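Local coordinates for uncharacterized conserved protein YndB, AHSA1/START domain (Micromonospora chersina, PDB 6V04) that is of unknown function but is encoded in the dynemicin biosynthetic locus, where its START/Bet v1-like domains suggest a cyclase- or aromatase-like role, at residues V130-R135 and K141-D146; V37-G42 and A134-T139; L105-S110 and A124-F129. All coordinates share one frame; numbering follows the deposited sequence.

Contact 1 (V130-R135 and K141-D146); sequences VGRLAR and KPSRYD. With NA (sodium ion), chain B.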
loop_
_atom_site.group_PDB
_atom_site.type_symbol
_atom_site.label_atom_id
_atom_site.label_comp_id
_atom_site.label_asym_id
_atom_site.label_seq_id
_atom_site.Cartn_x
_atom_site.Cartn_y
_atom_site.Cartn_z
ATOM N N VAL A 130 -1.468 13.708 6.179
ATOM C CA VAL A 130 -1.402 15.142 6.450
ATOM C C VAL A 130 -1.549 15.408 7.945
ATOM O O VAL A 130 -1.007 16.391 8.463
ATOM C CB VAL A 130 -2.424 15.945 5.613
ATOM C CG1 VAL A 130 -2.174 15.700 4.133
ATOM C CG2 VAL A 130 -3.876 15.632 5.979
ATOM N N GLY A 131 -2.207 14.510 8.685
ATOM C CA GLY A 131 -2.238 14.652 10.128
ATOM C C GLY A 131 -0.873 14.458 10.755
ATOM O O GLY A 131 -0.546 15.108 11.754
ATOM N N ARG A 132 -0.051 13.582 10.168
ATOM C CA ARG A 132 1.304 13.387 10.676
ATOM C C ARG A 132 2.191 14.572 10.318
ATOM O O ARG A 132 3.015 15.004 11.131
ATOM C CB ARG A 132 1.885 12.071 10.135
ATOM C CG ARG A 132 1.155 10.843 10.668
ATOM C CD ARG A 132 1.654 9.509 10.133
ATOM N NE ARG A 132 0.667 8.489 10.463
ATOM C CZ ARG A 132 0.579 7.868 11.636
ATOM N NH1 ARG A 132 1.458 8.114 12.605
ATOM N NH2 ARG A 132 -0.391 6.994 11.827
ATOM N N LEU A 133 2.015 15.145 9.122
ATOM C CA LEU A 133 2.740 16.364 8.788
ATOM C C LEU A 133 2.461 17.450 9.815
ATOM O O LEU A 133 3.381 18.115 10.301
ATOM C CB LEU A 133 2.363 16.850 7.383
ATOM C CG LEU A 133 2.980 18.192 6.990
ATOM C CD1 LEU A 133 4.500 18.128 6.967
ATOM C CD2 LEU A 133 2.449 18.592 5.620
ATOM N N ALA A 134 1.184 17.651 10.154
ATOM C CA ALA A 134 0.824 18.715 11.088
ATOM C C ALA A 134 1.430 18.472 12.464
ATOM O O ALA A 134 1.892 19.413 13.116
ATOM C CB ALA A 134 -0.697 18.835 11.181
ATOM N N ARG A 135 1.431 17.218 12.917
ATOM C CA ARG A 135 2.028 16.884 14.212
ATOM C C ARG A 135 3.518 17.203 14.228
ATOM O O ARG A 135 4.036 17.773 15.195
ATOM C CB ARG A 135 1.805 15.405 14.510
ATOM C CG ARG A 135 0.421 15.044 15.003
ATOM C CD ARG A 135 0.342 13.545 15.272
ATOM N NE ARG A 135 1.325 13.103 16.266
ATOM C CZ ARG A 135 1.042 12.724 17.511
ATOM N NH1 ARG A 135 -0.208 12.709 17.957
ATOM N NH2 ARG A 135 2.023 12.346 18.319
ATOM N N LYS A 141 8.843 16.560 16.731
ATOM C CA LYS A 141 9.110 15.159 17.028
ATOM C C LYS A 141 8.648 14.298 15.866
ATOM O O LYS A 141 7.766 14.694 15.103
ATOM C CB LYS A 141 8.377 14.738 18.299
ATOM C CG LYS A 141 8.722 15.542 19.542
ATOM C CD LYS A 141 10.104 15.200 20.046
ATOM C CE LYS A 141 10.447 15.953 21.328
ATOM N NZ LYS A 141 9.576 15.560 22.476
ATOM N N PRO A 142 9.218 13.110 15.691
ATOM C CA PRO A 142 8.717 12.239 14.629
ATOM C C PRO A 142 7.279 11.825 14.886
ATOM O O PRO A 142 6.866 11.571 16.020
ATOM C CB PRO A 142 9.671 11.042 14.652
ATOM C CG PRO A 142 10.345 11.095 15.956
ATOM C CD PRO A 142 10.399 12.543 16.355
ATOM N N SER A 143 6.511 11.773 13.807
ATOM C CA SER A 143 5.114 11.379 13.853
ATOM C C SER A 143 4.823 10.203 12.934
ATOM O O SER A 143 3.655 9.880 12.717
ATOM C CB SER A 143 4.244 12.574 13.467
ATOM O OG SER A 143 4.623 12.965 12.165
ATOM N N ARG A 144 5.858 9.551 12.397
ATOM C CA ARG A 144 5.703 8.369 11.555
ATOM C C ARG A 144 4.950 7.261 12.278
ATOM O O ARG A 144 5.142 7.047 13.480
ATOM C CB ARG A 144 7.073 7.790 11.185
ATOM C CG ARG A 144 7.972 8.644 10.328
ATOM C CD ARG A 144 7.751 8.399 8.844
ATOM N NE ARG A 144 7.971 7.009 8.428
ATOM C CZ ARG A 144 9.149 6.495 8.081
ATOM N NH1 ARG A 144 10.246 7.241 8.097
ATOM N NH2 ARG A 144 9.223 5.221 7.712
ATOM N N TYR A 145 4.197 6.462 11.528
ATOM C CA TYR A 145 3.823 5.163 12.086
ATOM C C TYR A 145 4.965 4.182 11.885
ATOM O O TYR A 145 5.809 4.362 10.999
ATOM C CB TYR A 145 2.541 4.616 11.466
ATOM C CG TYR A 145 2.551 4.328 9.979
ATOM C CD1 TYR A 145 3.049 3.135 9.463
ATOM C CD2 TYR A 145 1.976 5.218 9.095
ATOM C CE1 TYR A 145 3.020 2.872 8.089
ATOM C CE2 TYR A 145 1.932 4.967 7.739
ATOM C CZ TYR A 145 2.445 3.800 7.233
ATOM O OH TYR A 145 2.360 3.591 5.858
ATOM N N ASP A 146 5.028 3.159 12.752
ATOM C CA ASP A 146 6.119 2.201 12.619
ATOM C C ASP A 146 5.789 1.092 11.634
ATOM O O ASP A 146 6.613 0.773 10.767
ATOM C CB ASP A 146 6.530 1.618 13.982
ATOM C CG ASP A 146 5.385 1.069 14.817
ATOM O OD1 ASP A 146 4.213 1.078 14.408
ATOM O OD2 ASP A 146 5.696 0.604 15.945
HETATM NA NA NA B . 2.385 0.862 15.902
HETATM O O HOH W 1 4.140 12.841 16.998
HETATM O O HOH W 2 5.218 15.149 16.209
HETATM O O HOH W 3 3.842 -0.759 17.148
HETATM O O HOH W 4 1.667 -0.847 14.407
#

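Contact 2 (V37-G42 and A134-T139); sequences VAQWFG and ARYLET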
loop_
_atom_site.group_PDB
_atom_site.type_symbol
_atom_site.label_atom_id
_atom_site.label_comp_id
_atom_site.label_asym_id
_atom_site.label_seq_id
_atom_site.Cartn_x
_atom_site.Cartn_y
_atom_site.Cartn_z
ATOM N N VAL A 37 11.171 14.646 5.575
ATOM C CA VAL A 37 10.110 13.772 5.080
ATOM C C VAL A 37 10.085 12.461 5.854
ATOM O O VAL A 37 9.012 11.892 6.102
ATOM C CB VAL A 37 10.281 13.538 3.561
ATOM C CG1 VAL A 37 9.292 12.499 3.030
ATOM C CG2 VAL A 37 10.112 14.849 2.805
ATOM N N ALA A 38 11.259 11.964 6.247
ATOM C CA ALA A 38 11.342 10.722 7.007
ATOM C C ALA A 38 10.816 10.860 8.427
ATOM O O ALA A 38 10.649 9.843 9.107
ATOM C CB ALA A 38 12.789 10.239 7.017
ATOM N N GLN A 39 10.559 12.078 8.900
ATOM C CA GLN A 39 10.037 12.244 10.250
ATOM C C GLN A 39 8.526 12.106 10.324
ATOM O O GLN A 39 7.994 11.928 11.423
ATOM C CB GLN A 39 10.448 13.603 10.822
ATOM C CG GLN A 39 11.945 13.865 10.784
ATOM C CD GLN A 39 12.735 12.801 11.488
ATOM O OE1 GLN A 39 13.666 12.221 10.924
ATOM N NE2 GLN A 39 12.372 12.534 12.733
ATOM N N TRP A 40 7.806 12.204 9.188
ATOM C CA TRP A 40 6.351 12.103 9.208
ATOM C C TRP A 40 5.765 11.229 8.111
ATOM O O TRP A 40 4.670 10.691 8.310
ATOM C CB TRP A 40 5.720 13.515 9.117
ATOM C CG TRP A 40 6.007 14.211 7.817
ATOM C CD1 TRP A 40 7.121 14.941 7.512
ATOM C CD2 TRP A 40 5.185 14.221 6.645
ATOM N NE1 TRP A 40 7.039 15.407 6.222
ATOM C CE2 TRP A 40 5.865 14.971 5.665
ATOM C CE3 TRP A 40 3.944 13.668 6.325
ATOM C CZ2 TRP A 40 5.328 15.193 4.388
ATOM C CZ3 TRP A 40 3.417 13.892 5.046
ATOM C CH2 TRP A 40 4.123 14.624 4.100
ATOM N N PHE A 41 6.436 11.059 6.968
ATOM C CA PHE A 41 5.867 10.381 5.809
ATOM C C PHE A 41 6.533 9.031 5.568
ATOM O O PHE A 41 5.893 7.988 5.724
ATOM C CB PHE A 41 5.994 11.289 4.580
ATOM C CG PHE A 41 5.356 10.733 3.328
ATOM C CD1 PHE A 41 4.013 10.430 3.300
ATOM C CD2 PHE A 41 6.102 10.572 2.165
ATOM C CE1 PHE A 41 3.419 9.938 2.132
ATOM C CE2 PHE A 41 5.516 10.085 1.002
ATOM C CZ PHE A 41 4.185 9.755 0.997
ATOM N N GLY A 42 7.792 9.026 5.159
ATOM C CA GLY A 42 8.472 7.796 4.801
ATOM C C GLY A 42 9.871 8.129 4.349
ATOM O O GLY A 42 10.279 9.293 4.321
ATOM N N ALA A 134 1.184 17.651 10.154
ATOM C CA ALA A 134 0.824 18.715 11.088
ATOM C C ALA A 134 1.430 18.472 12.464
ATOM O O ALA A 134 1.892 19.413 13.116
ATOM C CB ALA A 134 -0.697 18.835 11.181
ATOM N N ARG A 135 1.431 17.218 12.917
ATOM C CA ARG A 135 2.028 16.884 14.212
ATOM C C ARG A 135 3.518 17.203 14.228
ATOM O O ARG A 135 4.036 17.773 15.195
ATOM C CB ARG A 135 1.805 15.405 14.510
ATOM C CG ARG A 135 0.421 15.044 15.003
ATOM C CD ARG A 135 0.342 13.545 15.272
ATOM N NE ARG A 135 1.325 13.103 16.266
ATOM C CZ ARG A 135 1.042 12.724 17.511
ATOM N NH1 ARG A 135 -0.208 12.709 17.957
ATOM N NH2 ARG A 135 2.023 12.346 18.319
ATOM N N TYR A 136 4.225 16.814 13.167
ATOM C CA TYR A 136 5.661 17.053 13.076
ATOM C C TYR A 136 5.983 18.542 13.050
ATOM O O TYR A 136 6.934 18.988 13.707
ATOM C CB TYR A 136 6.212 16.344 11.837
ATOM C CG TYR A 136 7.607 16.782 11.470
ATOM C CD1 TYR A 136 8.686 16.487 12.285
ATOM C CD2 TYR A 136 7.843 17.481 10.293
ATOM C CE1 TYR A 136 9.970 16.905 11.954
ATOM C CE2 TYR A 136 9.113 17.902 9.951
ATOM C CZ TYR A 136 10.173 17.603 10.773
ATOM O OH TYR A 136 11.437 18.032 10.420
ATOM N N LEU A 137 5.203 19.334 12.302
ATOM C CA LEU A 137 5.419 20.778 12.287
ATOM C C LEU A 137 5.147 21.402 13.648
ATOM O O LEU A 137 5.820 22.364 14.038
ATOM C CB LEU A 137 4.532 21.425 11.220
ATOM C CG LEU A 137 4.928 21.115 9.777
ATOM C CD1 LEU A 137 3.848 21.566 8.822
ATOM C CD2 LEU A 137 6.249 21.800 9.452
ATOM N N GLU A 138 4.176 20.865 14.388
ATOM C CA GLU A 138 3.821 21.431 15.685
ATOM C C GLU A 138 4.896 21.160 16.732
ATOM O O GLU A 138 5.300 22.068 17.469
ATOM C CB GLU A 138 2.477 20.860 16.138
ATOM C CG GLU A 138 1.972 21.395 17.466
ATOM C CD GLU A 138 0.726 20.674 17.942
ATOM O OE1 GLU A 138 0.241 19.780 17.217
ATOM O OE2 GLU A 138 0.235 20.997 19.045
ATOM N N THR A 139 5.363 19.913 16.822
ATOM C CA THR A 139 6.200 19.490 17.937
ATOM C C THR A 139 7.668 19.307 17.583
ATOM O O THR A 139 8.506 19.322 18.493
ATOM C CB THR A 139 5.690 18.162 18.512
ATOM O OG1 THR A 139 5.987 17.101 17.599
ATOM C CG2 THR A 139 4.186 18.222 18.744
#

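Contact 3 (L105-S110 and A124-F129); sequences LTVDDS and AGWLDF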
loop_
_atom_site.group_PDB
_atom_site.type_symbol
_atom_site.label_atom_id
_atom_site.label_comp_id
_atom_site.label_asym_id
_atom_site.label_seq_id
_atom_site.Cartn_x
_atom_site.Cartn_y
_atom_site.Cartn_z
ATOM N N LEU A 105 -1.836 22.862 2.639
ATOM C CA LEU A 105 -1.362 21.842 1.716
ATOM C C LEU A 105 -2.579 21.127 1.147
ATOM O O LEU A 105 -3.409 20.612 1.903
ATOM C CB LEU A 105 -0.434 20.846 2.413
ATOM C CG LEU A 105 -0.151 19.538 1.670
ATOM C CD1 LEU A 105 0.702 19.797 0.466
ATOM C CD2 LEU A 105 0.531 18.533 2.597
ATOM N N THR A 106 -2.682 21.095 -0.177
ATOM C CA THR A 106 -3.743 20.385 -0.872
ATOM C C THR A 106 -3.142 19.184 -1.586
ATOM O O THR A 106 -2.205 19.338 -2.376
ATOM C CB THR A 106 -4.442 21.304 -1.882
ATOM O OG1 THR A 106 -4.961 22.454 -1.209
ATOM C CG2 THR A 106 -5.584 20.582 -2.592
ATOM N N VAL A 107 -3.685 17.999 -1.313
ATOM C CA VAL A 107 -3.250 16.762 -1.948
ATOM C C VAL A 107 -4.316 16.322 -2.934
ATOM O O VAL A 107 -5.488 16.177 -2.566
ATOM C CB VAL A 107 -3.003 15.644 -0.925
ATOM C CG1 VAL A 107 -2.623 14.354 -1.659
ATOM C CG2 VAL A 107 -1.923 16.053 0.068
ATOM N N ASP A 108 -3.903 16.113 -4.182
ATOM C CA ASP A 108 -4.717 15.504 -5.223
ATOM C C ASP A 108 -4.175 14.116 -5.533
ATOM O O ASP A 108 -2.965 13.947 -5.686
ATOM C CB ASP A 108 -4.672 16.327 -6.508
ATOM C CG ASP A 108 -5.316 17.682 -6.370
ATOM O OD1 ASP A 108 -6.511 17.738 -6.027
ATOM O OD2 ASP A 108 -4.620 18.688 -6.628
ATOM N N ASP A 109 -5.064 13.129 -5.655
ATOM C CA ASP A 109 -4.659 11.762 -5.990
ATOM C C ASP A 109 -5.732 11.190 -6.903
ATOM O O ASP A 109 -6.853 10.944 -6.452
ATOM C CB ASP A 109 -4.488 10.910 -4.722
ATOM C CG ASP A 109 -4.017 9.492 -5.003
ATOM O OD1 ASP A 109 -4.240 8.976 -6.117
ATOM O OD2 ASP A 109 -3.433 8.863 -4.070
ATOM N N SER A 110 -5.416 11.022 -8.190
ATOM C CA SER A 110 -6.371 10.476 -9.136
ATOM C C SER A 110 -5.774 9.295 -9.886
ATOM O O SER A 110 -4.552 9.153 -10.014
ATOM C CB SER A 110 -6.852 11.553 -10.123
ATOM O OG SER A 110 -5.761 12.166 -10.775
ATOM N N ALA A 124 -8.863 8.238 3.683
ATOM C CA ALA A 124 -8.423 8.062 5.061
ATOM C C ALA A 124 -6.905 8.014 5.145
ATOM O O ALA A 124 -6.309 8.578 6.074
ATOM C CB ALA A 124 -9.031 6.788 5.647
ATOM N N GLY A 125 -6.267 7.354 4.171
ATOM C CA GLY A 125 -4.814 7.279 4.156
ATOM C C GLY A 125 -4.157 8.634 4.026
ATOM O O GLY A 125 -3.196 8.945 4.734
ATOM N N TRP A 126 -4.674 9.470 3.121
ATOM C CA TRP A 126 -4.107 10.806 2.967
ATOM C C TRP A 126 -4.425 11.703 4.156
ATOM O O TRP A 126 -3.608 12.563 4.509
ATOM C CB TRP A 126 -4.608 11.442 1.667
ATOM C CG TRP A 126 -3.833 10.994 0.457
ATOM C CD1 TRP A 126 -4.304 10.299 -0.615
ATOM C CD2 TRP A 126 -2.446 11.217 0.210
ATOM N NE1 TRP A 126 -3.296 10.071 -1.512
ATOM C CE2 TRP A 126 -2.141 10.625 -1.030
ATOM C CE3 TRP A 126 -1.433 11.855 0.918
ATOM C CZ2 TRP A 126 -0.865 10.658 -1.571
ATOM C CZ3 TRP A 126 -0.168 11.888 0.372
ATOM C CH2 TRP A 126 0.101 11.293 -0.860
ATOM N N LEU A 127 -5.582 11.520 4.801
ATOM C CA LEU A 127 -5.864 12.294 6.004
ATOM C C LEU A 127 -4.893 11.929 7.119
ATOM O O LEU A 127 -4.487 12.791 7.908
ATOM C CB LEU A 127 -7.307 12.070 6.459
ATOM C CG LEU A 127 -8.378 12.804 5.646
ATOM C CD1 LEU A 127 -9.760 12.378 6.117
ATOM C CD2 LEU A 127 -8.211 14.307 5.777
ATOM N N ASP A 128 -4.523 10.648 7.204
ATOM C CA ASP A 128 -3.515 10.206 8.161
ATOM C C ASP A 128 -2.172 10.868 7.873
ATOM O O ASP A 128 -1.521 11.405 8.776
ATOM C CB ASP A 128 -3.440 8.675 8.100
ATOM C CG ASP A 128 -2.293 8.098 8.892
ATOM O OD1 ASP A 128 -1.150 8.159 8.407
ATOM O OD2 ASP A 128 -2.551 7.558 9.986
ATOM N N PHE A 129 -1.760 10.883 6.607
ATOM C CA PHE A 129 -0.463 11.458 6.279
ATOM C C PHE A 129 -0.425 12.958 6.558
ATOM O O PHE A 129 0.553 13.457 7.123
ATOM C CB PHE A 129 -0.117 11.166 4.818
ATOM C CG PHE A 129 0.464 9.791 4.584
ATOM C CD1 PHE A 129 1.445 9.265 5.427
ATOM C CD2 PHE A 129 0.034 9.031 3.516
ATOM C CE1 PHE A 129 1.981 8.019 5.193
ATOM C CE2 PHE A 129 0.570 7.776 3.280
ATOM C CZ PHE A 129 1.545 7.273 4.124
#

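Contact 1 (V130-R135 and K141-D146)
The backbone O of Arg-132 takes a hydrogen bond from OG of Ser-143 at 2.8 Å, and the same two residues are joined a second time through Arg-132 NH1, which donates to Ser-143 O, also at 2.8 Å. Together the bonds pin the linker that follows the long C-terminal helix of the first START/Bet v1-like domain back along that helix, on the way to the first strand of the second domain. The chi1 of 59° sets the Ser-143 hydroxyl between its own backbone N and carbonyl carbon, from where it reaches Arg-132 O from above the carbonyl plane. The guanidinium bond is straighter, with 163° at the hydrogen, and Ser-143 O lies in the guanidinium plane.

Arg-132 runs extended from CG to NE alongside the linker, with CD 3.3 Å from Ser-143 O. Tyr-145 CB covers one guanidinium face near its rim, while the tyrosine ring stands steeply to that group, the ring plane 76° from that of the guanidinium, and turns its edge atom CD2 to Arg-132 NE at 3.8 Å. Asp-128, one helical turn earlier, forms a salt bridge with NE, so the guanidinium is held from both the helix and the linker.

Arg-135 adds CB packing against Ser-143 CB. Water 1 donates to Pro-142 O; water 2 links Lys-141 O to Arg-135 O, the latter bond being weak. At the linker's far end, Asp-146 OD1 binds a sodium ion at 2.4 Å, alongside waters 3 and 4.

Contact 2 (V37-G42 and A134-T139)
The packing of the short helix 34-40 against the last turns of the long helix 116-139 rests on one aromatic side chain, Tyr-136, which meets Gln-39 and Trp-40. The backbones come nearest at Trp-40 and Tyr-136, whose CA atoms are 6.3 Å apart. Tyr-136 has CG anti to the backbone N (chi1 167°), which carries its ring out from the long helix toward the short one.

Gln-39 meets this ring from above. Its CB sits over the face in a CH-pi contact, 3.9 Å from the ring centroid and 28° off the normal, with CE1 the closest ring atom at 3.5 Å. CG follows, 3.8 Å from Tyr-136 CE1, and the bend at chi2 then leads the amide away from the long helix.

In the helix-grip fold of the START/Bet v1 superfamily, a long C-terminal helix lies across a curved antiparallel sheet, and a pair of short helices follows the first strand; here those are helices 24-32 and 34-40, and the contact ties the second of them to the end of the long one. Trp-40 makes the rest of the join. Its five-membered ring and the Tyr-136 ring are nearly parallel, 20° between planes, but slid so far apart that they barely overlap. The touch is thus left to single atoms, Trp-40 CD1 to Tyr-136 CD2 at 3.8 Å, backed by the two CB atoms at 4.0 Å.

The polar ends are held by the neighbouring short helices: Trp-40 NE1 donates to Ala-30 O, and Tyr-136 OH is hydrogen-bonded to Arg-36. On the side of the indole plane away from the Tyr-136 ring, Phe-41 CB lies 3.5 Å above that plane, toward its rim.

Contact 3 (L105-S110 and A124-F129)
Segment 105-110 of strand 103-110 and segment 124-129 of helix 116-139 approach most closely at Val-107 and Trp-126, whose CA atoms are 7.8 Å apart, a gap bridged by side chains. The contact is carried by the indole of Trp-126, which is met on a face by Val-107 and at an edge by Asp-109, two residues whose side chains lie on the same side of the strand.

Val-107 places CG1 over the centre of the six-membered ring in a CH-pi contact, 3.7 Å from the centroid and only 12° off the ring normal. With CG1 anti to the backbone N, this methyl projects squarely onto the indole; its nearest atom there is CD2, also at 3.7 Å.

Asp-109 takes the indole N-H. Trp-126 NE1 donates to OD2 at 2.8 Å along an almost straight path, 172° at the hydrogen. The acceptor lies in the indole plane and uses its anti lone pair, the one directed away from OD1, while the carboxylate itself is turned 75° from the ring. OD1 has its own partner in a salt bridge with Arg-114, so both oxygens of this buried acid are engaged and the negative charge is probably stabilised. The hydrogen bond probably helps to fix the rotation of the indole while the methyl covers one face; the Trp-94 ring, from strand 90-98, meets the indole roughly perpendicularly. Here Trp-126 seats helix 116-139 on strand 103-110; a long helix packed on the concave side of an antiparallel sheet is the hallmark of the helix-grip fold of START/Bet v1-like domains.

From the N terminus, strand 14-20 leads into the two short helices, and 37-42 is the first segment reached. The chain then builds the sheet as far as strand 103-110, from which contact 3 makes a short return onto helix 116-139. Contact 2 spans a much longer loop, closing only at the end of that helix, and contact 3 lies wholly within it. Contact 1 opens after contact 3 has closed and begins on the stretch where contact 2 ends, the two sharing Ala-134 and Arg-135. Contacts 1 and 2 also touch directly, Ser-143 N lying 2.8 Å from Gln-39 O. The long helix thus joins sheet, short helix and interdomain linker.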